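Local coordinates for protein ICChI, a glycosylated chitinase (Ipomoea carnea, PDB 6IDN) that hydrolyses chitin as a glycosylated plant enzyme with a TIM barrel fold, probably by the family 18 glycosidase mechanism, and also has lysozyme activity, at residues F176-V181 with T211-L216; E2-W7 with I27-F32. All coordinates share one frame; numbering follows the deposited sequence.

Contact 1: residues F176-V181 with T211-L216; sequences FDYVWV and TDDLFL
Phe215 packs against both Trp180 and Tyr178, two residues apart on the same face of the paired strand. Its CB begins the contact by meeting Trp180 CB at 3.7 Å, the two residues being directly paired in the parallel register. With chi1 at -82°, CG lies beside the backbone N and comes to the edge of the indole, near its plane. The ring that follows offers one face to Trp180, whose CE3 lies over it toward the rim; with planes 87° apart and centroids 5.9 Å apart, this is a T-shaped (edge-to-face) pair. Farther out, Phe215 CE1 reaches Tyr178 CD2 at 3.6 Å, at the edge of the tyrosine ring, and CZ approaches the same carbon. On the opposite face of the sheet, Leu214 CD1 meets Val181 CG2 at 3.9 Å, and helix 196-206 packs over both residues.

Backbone bonds set this register. Phe215 N donates to Val179 O at 2.8 Å, and Val179 N and Val181 N donate to Asp213 O and Phe215 O. Ahead of the ladder, Thr211 OG1 gives its proton to Phe176 O at 2.9 Å from above the carbonyl plane.

The polar chemistry gathers at this same end. The like-charged Asp177 OD1 and Asp212 OD2 stand 4.1 Å apart. A water is bonded to the first and weakly to the second, while Asp177 OD2 accepts from Leu154 N. Such like charges would probably repel and favour a hydrated setting, which implies a division along the strands: acidic and water-linked where they begin, aromatic and apolar farther along.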
ATOM      1  N   PHE A 176       5.548 -11.660  -0.438  1.00 13.52           N
ATOM      2  CA  PHE A 176       5.371 -10.212  -0.524  1.00 14.06           C
ATOM      3  C   PHE A 176       6.708  -9.491  -0.645  1.00 13.72           C
ATOM      4  O   PHE A 176       7.648  -9.748   0.115  1.00 16.93           O
ATOM      5  CB  PHE A 176       4.550  -9.699   0.663  1.00 14.49           C
ATOM      6  CG  PHE A 176       3.089  -9.862   0.440  1.00 12.62           C
ATOM      7  CD1 PHE A 176       2.507 -11.104   0.582  1.00 12.85           C
ATOM      8  CD2 PHE A 176       2.323  -8.824  -0.051  1.00 11.55           C
ATOM      9  CE1 PHE A 176       1.156 -11.297   0.314  1.00 12.20           C
ATOM     10  CE2 PHE A 176       0.972  -9.000  -0.320  1.00 16.25           C
ATOM     11  CZ  PHE A 176       0.384 -10.242  -0.137  1.00 13.91           C
ATOM     12  N   ASP A 177       6.788  -8.607  -1.640  1.00 13.79           N
ATOM     13  CA  ASP A 177       7.972  -7.784  -1.862  1.00 13.69           C
ATOM     14  C   ASP A 177       8.078  -6.674  -0.836  1.00 16.14           C
ATOM     15  O   ASP A 177       9.181  -6.305  -0.438  1.00 16.29           O
ATOM     16  CB  ASP A 177       7.916  -7.196  -3.267  1.00 17.60           C
ATOM     17  CG  ASP A 177       7.841  -8.270  -4.309  1.00 20.46           C
ATOM     18  OD1 ASP A 177       8.909  -8.854  -4.605  1.00 23.07           O
ATOM     19  OD2 ASP A 177       6.732  -8.592  -4.799  1.00 19.23           O
ATOM     20  N   TYR A 178       6.942  -6.148  -0.393  1.00 13.41           N
ATOM     21  CA  TYR A 178       6.890  -5.032   0.538  1.00 12.02           C
ATOM     22  C   TYR A 178       5.855  -5.339   1.597  1.00 14.22           C
ATOM     23  O   TYR A 178       4.779  -5.840   1.278  1.00 15.05           O
ATOM     24  CB  TYR A 178       6.488  -3.707  -0.169  1.00 15.21           C
ATOM     25  CG  TYR A 178       7.406  -3.286  -1.297  1.00 17.06           C
ATOM     26  CD1 TYR A 178       7.161  -3.722  -2.591  1.00 18.39           C
ATOM     27  CD2 TYR A 178       8.502  -2.481  -1.064  1.00 20.97           C
ATOM     28  CE1 TYR A 178       7.981  -3.383  -3.608  1.00 21.40           C
ATOM     29  CE2 TYR A 178       9.338  -2.117  -2.110  1.00 20.58           C
ATOM     30  CZ  TYR A 178       9.064  -2.589  -3.376  1.00 21.01           C
ATOM     31  OH  TYR A 178       9.853  -2.257  -4.451  1.00 27.56           O
ATOM     32  N   VAL A 179       6.161  -5.016   2.844  1.00 14.99           N
ATOM     33  CA  VAL A 179       5.147  -5.042   3.910  1.00 12.38           C
ATOM     34  C   VAL A 179       5.362  -3.748   4.689  1.00 14.94           C
ATOM     35  O   VAL A 179       6.448  -3.524   5.228  1.00 14.82           O
ATOM     36  CB  VAL A 179       5.253  -6.264   4.843  1.00 14.82           C
ATOM     37  CG1 VAL A 179       4.255  -6.094   5.994  1.00 15.94           C
ATOM     38  CG2 VAL A 179       4.952  -7.548   4.054  1.00 12.37           C
ATOM     39  N   TRP A 180       4.361  -2.858   4.700  1.00 13.24           N
ATOM     40  CA  TRP A 180       4.409  -1.640   5.508  1.00 14.03           C
ATOM     41  C   TRP A 180       3.477  -1.834   6.682  1.00 14.00           C
ATOM     42  O   TRP A 180       2.260  -1.893   6.510  1.00 15.03           O
ATOM     43  CB  TRP A 180       4.035  -0.392   4.700  1.00 13.79           C
ATOM     44  CG  TRP A 180       3.168  -0.616   3.498  1.00 17.63           C
ATOM     45  CD1 TRP A 180       1.827  -0.865   3.483  1.00 19.54           C
ATOM     46  CD2 TRP A 180       3.577  -0.541   2.138  1.00 21.85           C
ATOM     47  NE1 TRP A 180       1.376  -0.977   2.192  1.00 26.61           N
ATOM     48  CE2 TRP A 180       2.424  -0.756   1.348  1.00 16.87           C
ATOM     49  CE3 TRP A 180       4.802  -0.283   1.505  1.00 24.16           C
ATOM     50  CZ2 TRP A 180       2.464  -0.775  -0.022  1.00 37.00           C
ATOM     51  CZ3 TRP A 180       4.832  -0.291   0.093  1.00 25.18           C
ATOM     52  CH2 TRP A 180       3.662  -0.539  -0.630  1.00 21.84           C
ATOM     53  N   VAL A 181       4.047  -1.938   7.872  1.00 13.80           N
ATOM     54  CA  VAL A 181       3.286  -2.200   9.089  1.00 12.07           C
ATOM     55  C   VAL A 181       2.755  -0.880   9.626  1.00 19.95           C
ATOM     56  O   VAL A 181       3.523   0.066   9.841  1.00 16.50           O
ATOM     57  CB  VAL A 181       4.151  -2.915  10.133  1.00 14.54           C
ATOM     58  CG1 VAL A 181       3.302  -3.251  11.342  1.00 14.90           C
ATOM     59  CG2 VAL A 181       4.784  -4.170   9.535  1.00 14.34           C
ATOM     60  N   THR A 211       9.774 -11.094   4.123  1.00 13.25           N
ATOM     61  CA  THR A 211       9.501 -10.112   3.083  1.00 14.99           C
ATOM     62  C   THR A 211      10.829  -9.491   2.698  1.00 16.94           C
ATOM     63  O   THR A 211      11.747  -9.433   3.516  1.00 17.65           O
ATOM     64  CB  THR A 211       8.509  -9.033   3.543  1.00 18.12           C
ATOM     65  OG1 THR A 211       8.207  -8.171   2.436  1.00 17.05           O
ATOM     66  CG2 THR A 211       9.090  -8.181   4.678  1.00 17.13           C
ATOM     67  N   ASP A 212      10.938  -9.043   1.443  1.00 17.70           N
ATOM     68  CA  ASP A 212      12.209  -8.461   1.020  1.00 20.53           C
ATOM     69  C   ASP A 212      12.427  -7.077   1.621  1.00 17.20           C
ATOM     70  O   ASP A 212      13.572  -6.701   1.898  1.00 19.72           O
ATOM     71  CB  ASP A 212      12.283  -8.396  -0.504  1.00 22.86           C
ATOM     72  CG  ASP A 212      12.623  -9.735  -1.114  1.00 37.89           C
ATOM     73  OD1 ASP A 212      13.511 -10.425  -0.565  1.00 46.96           O
ATOM     74  OD2 ASP A 212      12.006 -10.097  -2.139  1.00 61.43           O
ATOM     75  N   ASP A 213      11.358  -6.313   1.829  1.00 15.60           N
ATOM     76  CA  ASP A 213      11.469  -4.951   2.349  1.00 15.01           C
ATOM     77  C   ASP A 213      10.389  -4.725   3.391  1.00 14.18           C
ATOM     78  O   ASP A 213       9.198  -4.830   3.081  1.00 16.94           O
ATOM     79  CB  ASP A 213      11.332  -3.905   1.235  1.00 18.61           C
ATOM     80  CG  ASP A 213      12.566  -3.810   0.350  1.00 29.81           C
ATOM     81  OD1 ASP A 213      13.703  -3.835   0.871  1.00 39.72           O
ATOM     82  OD2 ASP A 213      12.391  -3.667  -0.877  1.00 47.76           O
ATOM     83  N   LEU A 214      10.808  -4.386   4.606  1.00 15.10           N
ATOM     84  CA  LEU A 214       9.906  -4.117   5.718  1.00 13.92           C
ATOM     85  C   LEU A 214       9.914  -2.613   5.978  1.00 14.70           C
ATOM     86  O   LEU A 214      10.982  -2.022   6.184  1.00 16.06           O
ATOM     87  CB  LEU A 214      10.352  -4.908   6.953  1.00 14.67           C
ATOM     88  CG  LEU A 214       9.463  -4.826   8.194  1.00 14.15           C
ATOM     89  CD1 LEU A 214       8.124  -5.529   7.951  1.00 16.88           C
ATOM     90  CD2 LEU A 214      10.189  -5.410   9.432  1.00 14.43           C
ATOM     91  N   PHE A 215       8.731  -1.994   5.927  1.00 14.44           N
ATOM     92  CA  PHE A 215       8.573  -0.551   6.041  1.00 15.20           C
ATOM     93  C   PHE A 215       7.842  -0.221   7.337  1.00 13.86           C
ATOM     94  O   PHE A 215       6.950  -0.959   7.770  1.00 14.85           O
ATOM     95  CB  PHE A 215       7.751   0.038   4.882  1.00 16.14           C
ATOM     96  CG  PHE A 215       8.517   0.288   3.589  1.00 15.99           C
ATOM     97  CD1 PHE A 215       9.169  -0.736   2.928  1.00 16.20           C
ATOM     98  CD2 PHE A 215       8.497   1.550   3.009  1.00 17.99           C
ATOM     99  CE1 PHE A 215       9.813  -0.507   1.709  1.00 17.14           C
ATOM    100  CE2 PHE A 215       9.142   1.804   1.790  1.00 17.05           C
ATOM    101  CZ  PHE A 215       9.815   0.767   1.146  1.00 15.69           C
ATOM    102  N   LEU A 216       8.192   0.919   7.918  1.00 13.62           N
ATOM    103  CA  LEU A 216       7.481   1.484   9.062  1.00 14.71           C
ATOM    104  C   LEU A 216       6.368   2.391   8.545  1.00 17.37           C
ATOM    105  O   LEU A 216       6.646   3.433   7.951  1.00 16.72           O
ATOM    106  CB  LEU A 216       8.459   2.266   9.937  1.00 13.89           C
ATOM    107  CG  LEU A 216       7.856   2.945  11.170  1.00 17.20           C
ATOM    108  CD1 LEU A 216       7.676   1.905  12.261  1.00 22.90           C
ATOM    109  CD2 LEU A 216       8.763   4.057  11.669  1.00 19.79           C
TER
HETATM  110  O   HOH W   1      11.238  -5.803  -2.465  1.00 28.13           O
HETATM  111  O   HOH W   2      11.447  -7.601  -4.342  1.00 42.44           O

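Contact 2: residues E2-W7 with I27-F32; sequences EIAIYW and IINIGF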
ATOM      1  N   GLU A   2      13.452   4.018   1.237  1.00 19.67           N
ATOM      2  CA  GLU A   2      12.443   4.574   0.347  1.00 18.65           C
ATOM      3  C   GLU A   2      11.275   5.119   1.162  1.00 20.72           C
ATOM      4  O   GLU A   2      11.070   4.751   2.319  1.00 19.70           O
ATOM      5  CB  GLU A   2      11.923   3.513  -0.635  1.00 20.26           C
ATOM      6  CG  GLU A   2      12.961   3.047  -1.639  1.00 22.89           C
ATOM      7  CD  GLU A   2      12.388   2.064  -2.646  1.00 28.02           C
ATOM      8  OE1 GLU A   2      11.821   1.038  -2.232  1.00 28.73           O
ATOM      9  OE2 GLU A   2      12.530   2.312  -3.854  1.00 33.21           O
ATOM     10  N   ILE A   3      10.501   6.003   0.539  1.00 19.99           N
ATOM     11  CA  ILE A   3       9.231   6.454   1.094  1.00 19.65           C
ATOM     12  C   ILE A   3       8.114   6.028   0.155  1.00 22.20           C
ATOM     13  O   ILE A   3       8.179   6.287  -1.051  1.00 22.16           O
ATOM     14  CB  ILE A   3       9.202   7.976   1.321  1.00 21.22           C
ATOM     15  CG1 ILE A   3      10.262   8.366   2.346  1.00 21.77           C
ATOM     16  CG2 ILE A   3       7.815   8.404   1.778  1.00 22.27           C
ATOM     17  CD1 ILE A   3      10.297   9.853   2.662  1.00 25.06           C
ATOM     18  N   ALA A   4       7.099   5.371   0.711  1.00 17.06           N
ATOM     19  CA  ALA A   4       5.872   5.041   0.000  1.00 16.96           C
ATOM     20  C   ALA A   4       4.758   5.919   0.539  1.00 18.15           C
ATOM     21  O   ALA A   4       4.734   6.233   1.730  1.00 18.76           O
ATOM     22  CB  ALA A   4       5.478   3.569   0.186  1.00 17.54           C
ATOM     23  N   ILE A   5       3.830   6.316  -0.326  1.00 18.65           N
ATOM     24  CA  ILE A   5       2.714   7.134   0.127  1.00 19.47           C
ATOM     25  C   ILE A   5       1.444   6.689  -0.573  1.00 18.39           C
ATOM     26  O   ILE A   5       1.472   6.218  -1.712  1.00 20.08           O
ATOM     27  CB  ILE A   5       2.954   8.643  -0.102  1.00 24.07           C
ATOM     28  CG1 ILE A   5       1.962   9.448   0.753  1.00 22.04           C
ATOM     29  CG2 ILE A   5       2.834   8.993  -1.593  1.00 25.96           C
ATOM     30  CD1 ILE A   5       2.475  10.782   1.217  1.00 23.47           C
ATOM     31  N   TYR A   6       0.316   6.857   0.124  1.00 17.59           N
ATOM     32  CA  TYR A   6      -1.003   6.611  -0.446  1.00 16.60           C
ATOM     33  C   TYR A   6      -1.555   7.861  -1.124  1.00 18.70           C
ATOM     34  O   TYR A   6      -1.482   8.969  -0.584  1.00 20.57           O
ATOM     35  CB  TYR A   6      -1.979   6.140   0.634  1.00 18.49           C
ATOM     36  CG  TYR A   6      -1.787   4.685   0.985  1.00 19.26           C
ATOM     37  CD1 TYR A   6      -0.823   4.301   1.907  1.00 17.16           C
ATOM     38  CD2 TYR A   6      -2.568   3.695   0.400  1.00 16.54           C
ATOM     39  CE1 TYR A   6      -0.622   2.976   2.215  1.00 16.78           C
ATOM     40  CE2 TYR A   6      -2.385   2.356   0.714  1.00 17.22           C
ATOM     41  CZ  TYR A   6      -1.406   2.011   1.626  1.00 17.18           C
ATOM     42  OH  TYR A   6      -1.193   0.689   1.940  1.00 16.99           O
ATOM     43  N   TRP A   7      -2.139   7.655  -2.297  1.00 18.78           N
ATOM     44  CA  TRP A   7      -2.777   8.720  -3.050  1.00 18.99           C
ATOM     45  C   TRP A   7      -4.112   8.208  -3.566  1.00 21.69           C
ATOM     46  O   TRP A   7      -4.267   7.016  -3.846  1.00 19.98           O
ATOM     47  CB  TRP A   7      -1.885   9.185  -4.211  1.00 23.03           C
ATOM     48  CG  TRP A   7      -2.492  10.210  -5.137  1.00 23.39           C
ATOM     49  CD1 TRP A   7      -2.308  11.554  -5.084  1.00 23.14           C
ATOM     50  CD2 TRP A   7      -3.345   9.967  -6.276  1.00 24.43           C
ATOM     51  NE1 TRP A   7      -2.999  12.178  -6.110  1.00 24.97           N
ATOM     52  CE2 TRP A   7      -3.642  11.217  -6.850  1.00 29.92           C
ATOM     53  CE3 TRP A   7      -3.885   8.814  -6.856  1.00 27.71           C
ATOM     54  CZ2 TRP A   7      -4.456  11.344  -7.968  1.00 32.15           C
ATOM     55  CZ3 TRP A   7      -4.694   8.942  -7.965  1.00 26.93           C
ATOM     56  CH2 TRP A   7      -4.970  10.196  -8.510  1.00 27.90           C
ATOM     57  N   ILE A  27       7.459   5.092  -4.084  1.00 20.14           N
ATOM     58  CA  ILE A  27       6.322   4.205  -4.344  1.00 18.06           C
ATOM     59  C   ILE A  27       5.038   4.975  -4.072  1.00 18.50           C
ATOM     60  O   ILE A  27       4.932   5.670  -3.056  1.00 17.97           O
ATOM     61  CB  ILE A  27       6.365   2.943  -3.456  1.00 18.64           C
ATOM     62  CG1 ILE A  27       7.674   2.192  -3.697  1.00 20.15           C
ATOM     63  CG2 ILE A  27       5.189   2.055  -3.756  1.00 20.15           C
ATOM     64  CD1 ILE A  27       7.961   1.130  -2.671  1.00 18.98           C
ATOM     65  N   ILE A  28       4.066   4.864  -4.976  1.00 20.21           N
ATOM     66  CA  ILE A  28       2.742   5.454  -4.786  1.00 20.73           C
ATOM     67  C   ILE A  28       1.738   4.321  -4.735  1.00 15.77           C
ATOM     68  O   ILE A  28       1.632   3.546  -5.690  1.00 18.07           O
ATOM     69  CB  ILE A  28       2.349   6.422  -5.917  1.00 22.91           C
ATOM     70  CG1 ILE A  28       3.495   7.364  -6.282  1.00 25.03           C
ATOM     71  CG2 ILE A  28       1.076   7.206  -5.539  1.00 22.69           C
ATOM     72  CD1 ILE A  28       3.792   8.382  -5.237  1.00 30.62           C
ATOM     73  N   ASN A  29       0.979   4.241  -3.646  1.00 16.57           N
ATOM     74  CA  ASN A  29      -0.147   3.311  -3.562  1.00 16.95           C
ATOM     75  C   ASN A  29      -1.422   4.069  -3.907  1.00 17.76           C
ATOM     76  O   ASN A  29      -1.838   4.956  -3.157  1.00 17.98           O
ATOM     77  CB  ASN A  29      -0.268   2.703  -2.169  1.00 19.03           C
ATOM     78  CG  ASN A  29       0.918   1.871  -1.795  1.00 16.28           C
ATOM     79  OD1 ASN A  29       1.419   1.093  -2.605  1.00 19.34           O
ATOM     80  ND2 ASN A  29       1.366   2.011  -0.543  1.00 18.03           N
ATOM     81  N   ILE A  30      -2.061   3.700  -5.013  1.00 17.57           N
ATOM     82  CA  ILE A  30      -3.313   4.330  -5.428  1.00 19.19           C
ATOM     83  C   ILE A  30      -4.457   3.552  -4.779  1.00 18.53           C
ATOM     84  O   ILE A  30      -4.694   2.387  -5.109  1.00 18.68           O
ATOM     85  CB  ILE A  30      -3.460   4.353  -6.957  1.00 18.19           C
ATOM     86  CG1 ILE A  30      -2.343   5.176  -7.620  1.00 23.39           C
ATOM     87  CG2 ILE A  30      -4.853   4.868  -7.362  1.00 21.29           C
ATOM     88  CD1 ILE A  30      -2.457   5.254  -9.152  1.00 23.07           C
ATOM     89  N   GLY A  31      -5.176   4.186  -3.861  1.00 19.62           N
ATOM     90  CA  GLY A  31      -6.286   3.544  -3.163  1.00 20.16           C
ATOM     91  C   GLY A  31      -7.583   4.249  -3.521  1.00 21.08           C
ATOM     92  O   GLY A  31      -7.587   5.467  -3.716  1.00 22.33           O
ATOM     93  N   PHE A  32      -8.687   3.494  -3.609  1.00 23.14           N
ATOM     94  CA  PHE A  32      -8.790   2.072  -3.272  1.00 22.36           C
ATOM     95  C   PHE A  32      -9.737   1.327  -4.194  1.00 20.51           C
ATOM     96  O   PHE A  32     -10.711   1.896  -4.681  1.00 21.38           O
ATOM     97  CB  PHE A  32      -9.299   1.879  -1.838  1.00 21.98           C
ATOM     98  CG  PHE A  32      -8.295   2.235  -0.788  1.00 20.60           C
ATOM     99  CD1 PHE A  32      -7.174   1.435  -0.580  1.00 16.32           C
ATOM    100  CD2 PHE A  32      -8.465   3.368  -0.011  1.00 23.19           C
ATOM    101  CE1 PHE A  32      -6.243   1.757   0.407  1.00 18.22           C
ATOM    102  CE2 PHE A  32      -7.539   3.702   0.963  1.00 20.77           C
ATOM    103  CZ  PHE A  32      -6.420   2.900   1.169  1.00 17.88           C
TER
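Tyr6 lays one face of its ring over the side chain of Asn29, its direct partner in the parallel register. Asn29 CB sits 3.8 Å from the ring centroid and 21° off the ring normal, a CH-pi contact. Its amide continues across the same ring toward the rim, with ND2 3.5 Å from Tyr6 CZ and the amide plane turned 55° from the ring. With chi1 at -63°, Asn29 CG stands beside the backbone N and anti to the carbonyl carbon. Phe32 approaches Tyr6 obliquely, CE1 to Tyr6 CE2 at 3.9 Å, following a cis peptide bond after Gly31.

On the other face of the sheet, Trp7 and Ile30 run alongside each other in the same direction, with Trp7 CE3 4.0 Å from Ile30 CG1; Trp7 CB also meets Ile28 CG2 at 3.8 Å. Asn29 N to Ile5 O and Trp7 N to Asn29 O, both 2.8 Å, fix the pairing that brings these side chains together.

Tyr6 OH is hydrogen-bonded to Asp123 OD2, and its ring also meets Trp256 edge-to-face. An alanine here removes the ring and hydroxyl, and would probably open a gap beside Asn29 and Phe32 and leave Asp123 short of a hydrogen-bond partner.

The strands are the first and last elements of a right-handed beta-alpha-beta unit whose helix, 16-21, packs on Trp7 and Ile28. Strand 250-256 pairs with 2-7 and strand 73-80 with 27-36, so the contact is one step in the closed parallel barrel, with Tyr6 and Asn29 facing its interior.

Overall arrangement
Both contacts are parallel strand pairs of one barrel, their centres 13 Å apart. Strand 250-256 fills the step between 213-219 and 2-7, yet the side chains meet across the interior: Tyr178 CE2 lies 3.6 Å from Ile27 CD1, and Trp180 NE1 packs 3.1 Å from Tyr6 OH. Asp123 ties them further, since Tyr6 of contact 2 bonds to it and Trp180 of contact 1 does so weakly. This aspartate belongs to the DxxDxDxE signature of family 18, so the shared core probably underlies the active site, as in related chitinases. The N-acetylglucosamine about 8 Å from the side chain of Phe32 is probably part of a protein glycan rather than a bound substrate.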